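Local atomic coordinates of endoglucanase (Clostridium thermocellum, PDB entry 2E4T), a protein that hydrolyses internal beta-1,4-glucosidic links of cellulose and probably of xyloglucan, as a GH44 catalytic part, built on a TIM-like barrel, of a larger multidomain enzyme. Residues Y28-T39 with E401-N409. Numbering follows the deposited sequence.
Sequences YGSNQELDATVT and EAGINLYTN. With ZN (zinc ion), chain B; GOL (glycerol), chain G.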
loop_
_atom_site.group_PDB
_atom_site.type_symbol
_atom_site.label_atom_id
_atom_site.label_comp_id
_atom_site.label_asym_id
_atom_site.label_seq_id
_atom_site.Cartn_x
_atom_site.Cartn_y
_atom_site.Cartn_z
ATOM N N TYR A 28 0.776 3.012 7.117
ATOM C CA TYR A 28 2.211 2.906 7.373
ATOM C C TYR A 28 2.685 1.463 7.304
ATOM O O TYR A 28 3.450 0.977 8.160
ATOM C CB TYR A 28 2.545 3.514 8.758
ATOM C CG TYR A 28 1.931 4.879 8.974
ATOM C CD1 TYR A 28 2.397 6.020 8.312
ATOM C CD2 TYR A 28 0.896 5.057 9.890
ATOM C CE1 TYR A 28 1.850 7.266 8.533
ATOM C CE2 TYR A 28 0.337 6.313 10.122
ATOM C CZ TYR A 28 0.820 7.426 9.459
ATOM O OH TYR A 28 0.296 8.695 9.650
ATOM N N GLY A 29 2.230 0.734 6.256
ATOM C CA GLY A 29 2.511 -0.691 6.183
ATOM C C GLY A 29 3.654 -1.047 5.220
ATOM O O GLY A 29 4.209 -0.208 4.490
ATOM N N SER A 30 3.946 -2.373 5.201
ATOM C CA SER A 30 4.945 -2.892 4.274
ATOM C C SER A 30 4.511 -4.297 3.776
ATOM O O SER A 30 3.709 -4.988 4.398
ATOM C CB SER A 30 6.356 -2.974 4.909
ATOM O OG SER A 30 6.441 -3.992 5.898
ATOM N N ASN A 31 5.130 -4.678 2.653
ATOM C CA ASN A 31 5.054 -6.041 2.125
ATOM C C ASN A 31 6.173 -6.933 2.653
ATOM O O ASN A 31 5.949 -8.129 2.888
ATOM C CB ASN A 31 5.125 -6.053 0.607
ATOM C CG ASN A 31 3.876 -5.529 -0.059
ATOM O OD1 ASN A 31 2.950 -6.308 -0.361
ATOM N ND2 ASN A 31 3.829 -4.229 -0.385
ATOM N N GLN A 32 7.392 -6.378 2.777
ATOM C CA GLN A 32 8.569 -7.109 3.209
ATOM C C GLN A 32 8.815 -6.871 4.699
ATOM O O GLN A 32 8.170 -6.053 5.367
ATOM C CB GLN A 32 9.814 -6.676 2.390
ATOM C CG GLN A 32 9.837 -7.250 0.979
ATOM C CD GLN A 32 8.706 -6.787 0.099
ATOM O OE1 GLN A 32 8.435 -5.593 -0.061
ATOM N NE2 GLN A 32 8.016 -7.763 -0.520
ATOM N N GLU A 33 9.809 -7.601 5.236
ATOM C CA GLU A 33 10.221 -7.474 6.638
ATOM C C GLU A 33 11.212 -6.315 6.721
ATOM O O GLU A 33 12.371 -6.428 6.295
ATOM C CB GLU A 33 10.845 -8.780 7.132
ATOM C CG GLU A 33 9.804 -9.903 7.169
ATOM C CD GLU A 33 10.317 -11.269 7.576
ATOM O OE1 GLU A 33 11.519 -11.580 7.395
ATOM O OE2 GLU A 33 9.481 -12.084 8.088
ATOM N N LEU A 34 10.748 -5.179 7.254
ATOM C CA LEU A 34 11.527 -3.950 7.316
ATOM C C LEU A 34 12.083 -3.685 8.708
ATOM O O LEU A 34 11.529 -4.082 9.725
ATOM C CB LEU A 34 10.683 -2.748 6.921
ATOM C CG LEU A 34 10.159 -2.721 5.488
ATOM C CD1 LEU A 34 9.421 -1.382 5.240
ATOM C CD2 LEU A 34 11.264 -2.926 4.478
ATOM N N ASP A 35 13.145 -2.858 8.704
ATOM C CA ASP A 35 13.676 -2.234 9.907
ATOM C C ASP A 35 12.884 -0.945 10.189
ATOM O O ASP A 35 13.393 0.183 10.110
ATOM C CB ASP A 35 15.132 -1.871 9.698
ATOM C CG ASP A 35 15.946 -3.025 9.157
ATOM O OD1 ASP A 35 15.867 -4.133 9.755
ATOM O OD2 ASP A 35 16.732 -2.851 8.173
ATOM N N ALA A 36 11.592 -1.131 10.437
ATOM C CA ALA A 36 10.703 0.003 10.711
ATOM C C ALA A 36 9.539 -0.567 11.490
ATOM O O ALA A 36 9.177 -1.758 11.363
ATOM C CB ALA A 36 10.177 0.631 9.436
ATOM N N THR A 37 8.918 0.286 12.297
ATOM C CA THR A 37 7.654 -0.056 12.943
ATOM C C THR A 37 6.553 0.178 11.928
ATOM O O THR A 37 6.376 1.323 11.428
ATOM C CB THR A 37 7.473 0.837 14.184
ATOM O OG1 THR A 37 8.586 0.614 15.077
ATOM C CG2 THR A 37 6.151 0.574 14.861
ATOM N N VAL A 38 5.905 -0.888 11.484
ATOM C CA VAL A 38 4.861 -0.780 10.476
ATOM C C VAL A 38 3.521 -1.102 11.097
ATOM O O VAL A 38 3.406 -1.742 12.139
ATOM C CB VAL A 38 5.129 -1.692 9.253
ATOM C CG1 VAL A 38 6.492 -1.362 8.614
ATOM C CG2 VAL A 38 5.033 -3.172 9.572
ATOM N N THR A 39 2.450 -0.634 10.394
ATOM C CA THR A 39 1.097 -0.780 10.949
ATOM C C THR A 39 0.182 -1.634 10.078
ATOM O O THR A 39 -0.983 -1.823 10.395
ATOM C CB THR A 39 0.465 0.586 11.173
ATOM O OG1 THR A 39 0.340 1.225 9.899
ATOM C CG2 THR A 39 1.303 1.448 12.111
ATOM N N GLU A 401 12.827 3.538 5.379
ATOM C CA GLU A 401 12.459 3.077 6.708
ATOM C C GLU A 401 12.407 4.222 7.707
ATOM O O GLU A 401 11.507 4.287 8.561
ATOM C CB GLU A 401 13.449 1.998 7.164
ATOM C CG GLU A 401 13.262 0.722 6.369
ATOM C CD GLU A 401 14.400 -0.288 6.596
ATOM O OE1 GLU A 401 15.587 0.133 6.821
ATOM O OE2 GLU A 401 14.148 -1.518 6.497
ATOM N N ALA A 402 13.381 5.158 7.632
ATOM C CA ALA A 402 13.355 6.344 8.490
ATOM C C ALA A 402 12.066 7.148 8.209
ATOM O O ALA A 402 11.465 7.709 9.133
ATOM C CB ALA A 402 14.571 7.194 8.252
ATOM N N GLY A 403 11.683 7.268 6.928
ATOM C CA GLY A 403 10.466 7.996 6.579
ATOM C C GLY A 403 9.225 7.395 7.245
ATOM O O GLY A 403 8.326 8.132 7.703
ATOM N N ILE A 404 9.182 6.052 7.307
ATOM C CA ILE A 404 8.080 5.373 8.002
ATOM C C ILE A 404 8.161 5.643 9.521
ATOM O O ILE A 404 7.169 6.046 10.146
ATOM C CB ILE A 404 8.100 3.850 7.701
ATOM C CG1 ILE A 404 7.837 3.614 6.215
ATOM C CG2 ILE A 404 7.107 3.132 8.581
ATOM C CD1 ILE A 404 8.156 2.192 5.751
ATOM N N ASN A 405 9.341 5.378 10.131
ATOM C CA ASN A 405 9.459 5.560 11.586
ATOM C C ASN A 405 9.217 6.996 12.011
ATOM O O ASN A 405 8.818 7.236 13.166
ATOM C CB ASN A 405 10.841 5.097 12.078
ATOM C CG ASN A 405 10.913 3.598 12.231
ATOM O OD1 ASN A 405 9.931 2.889 12.408
ATOM N ND2 ASN A 405 12.185 3.098 12.199
ATOM N N LEU A 406 9.453 7.977 11.143
ATOM C CA LEU A 406 9.178 9.373 11.512
ATOM C C LEU A 406 7.684 9.513 11.910
ATOM O O LEU A 406 7.349 10.368 12.755
ATOM C CB LEU A 406 9.540 10.295 10.378
ATOM C CG LEU A 406 9.660 11.775 10.770
ATOM C CD1 LEU A 406 10.809 12.051 11.713
ATOM C CD2 LEU A 406 9.758 12.633 9.491
ATOM N N TYR A 407 6.817 8.709 11.276
ATOM C CA TYR A 407 5.410 8.682 11.627
ATOM C C TYR A 407 5.078 7.671 12.709
ATOM O O TYR A 407 4.221 7.948 13.564
ATOM C CB TYR A 407 4.536 8.367 10.405
ATOM C CG TYR A 407 4.481 9.506 9.418
ATOM C CD1 TYR A 407 3.361 10.375 9.397
ATOM C CD2 TYR A 407 5.514 9.726 8.505
ATOM C CE1 TYR A 407 3.280 11.416 8.507
ATOM C CE2 TYR A 407 5.472 10.789 7.615
ATOM C CZ TYR A 407 4.325 11.638 7.584
ATOM O OH TYR A 407 4.245 12.708 6.732
ATOM N N THR A 408 5.668 6.484 12.685
ATOM C CA THR A 408 5.182 5.394 13.517
ATOM C C THR A 408 5.941 5.204 14.810
ATOM O O THR A 408 5.427 4.499 15.712
ATOM C CB THR A 408 5.223 4.056 12.726
ATOM O OG1 THR A 408 6.622 3.840 12.457
ATOM C CG2 THR A 408 4.394 4.093 11.483
ATOM N N ASN A 409 7.164 5.723 14.910
ATOM C CA ASN A 409 8.007 5.397 16.074
ATOM C C ASN A 409 9.183 6.375 16.038
ATOM O O ASN A 409 10.359 5.993 15.820
ATOM C CB ASN A 409 8.463 3.951 16.038
ATOM C CG ASN A 409 9.053 3.515 17.364
ATOM O OD1 ASN A 409 9.341 4.346 18.253
ATOM N ND2 ASN A 409 9.179 2.214 17.542
HETATM ZN ZN ZN B . 16.837 -1.341 6.928
HETATM C C1 GOL G . 16.307 2.524 9.478
HETATM O O1 GOL G . 17.483 2.258 10.220
HETATM C C2 GOL G . 15.200 3.032 10.394
HETATM O O2 GOL G . 14.904 2.063 11.391
HETATM C C3 GOL G . 15.576 4.342 11.026
HETATM O O3 GOL G . 14.426 4.867 11.705
HETATM O O HOH W 1 11.349 1.370 15.101
#
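A zinc site and a run of polar bonds fasten the loop after strand 26-30 of the TIM-like barrel to helix 398-408. Asp35 OD2 lies 2.0 Å from the zinc and Glu401 OE1 1.9 Å from it, with Ala395 O as a further ligand, so the metal bridges two carboxylates and probably offsets the repulsion between them. Glu401 OE2 also receives the backbone N-H of Asp35 (2.8 Å), from above the carboxylate plane, and this second grip probably limits the turning of the carboxylate. At Asp35 the chain makes an inverse gamma turn. A glycerol, probably from the crystallisation liquor, joins the segments through Asp35 O and Asn405 ND2.

Farther along, Asn405 OD1 accepts Thr37 N at 2.8 Å; the donor lies in the carbonyl plane and the N-H points almost straight at the oxygen (167°). Thr37 is held at two more points: its O takes the hydroxyl of Thr408 (OG1 to O 2.7 Å), and its OG1 accepts Asn409 ND2 at 3.0 Å, nearly within the Asn409 amide plane; Asn409 OD1 in turn accepts Gly414 N, which holds that amide from its other end. In Thr408, chi1 of 63° sets OG1 between backbone N and carbonyl carbon and leaves CG2 beside Tyr28 CB. The Tyr28 ring lies near parallel to that of Tyr407 (29°) but is slid so far that they barely overlap; Tyr28 CE1 also packs against the Tyr407 CB methylene, 3.5 Å. Ile404 fills the apolar middle, CD1 against Leu34 CD1 and CG2 near Ala36 CB.

Helix 368-384 backs this layer, with Leu378 touching Tyr28, Ile404 and Tyr407, and Ala375 O binding Tyr407 OH. Gly29 pairs with strand 388-391, while Tyr407 and Leu406 also touch Ile449 of strand 442-452, linking the barrel to the mixed beta sheet.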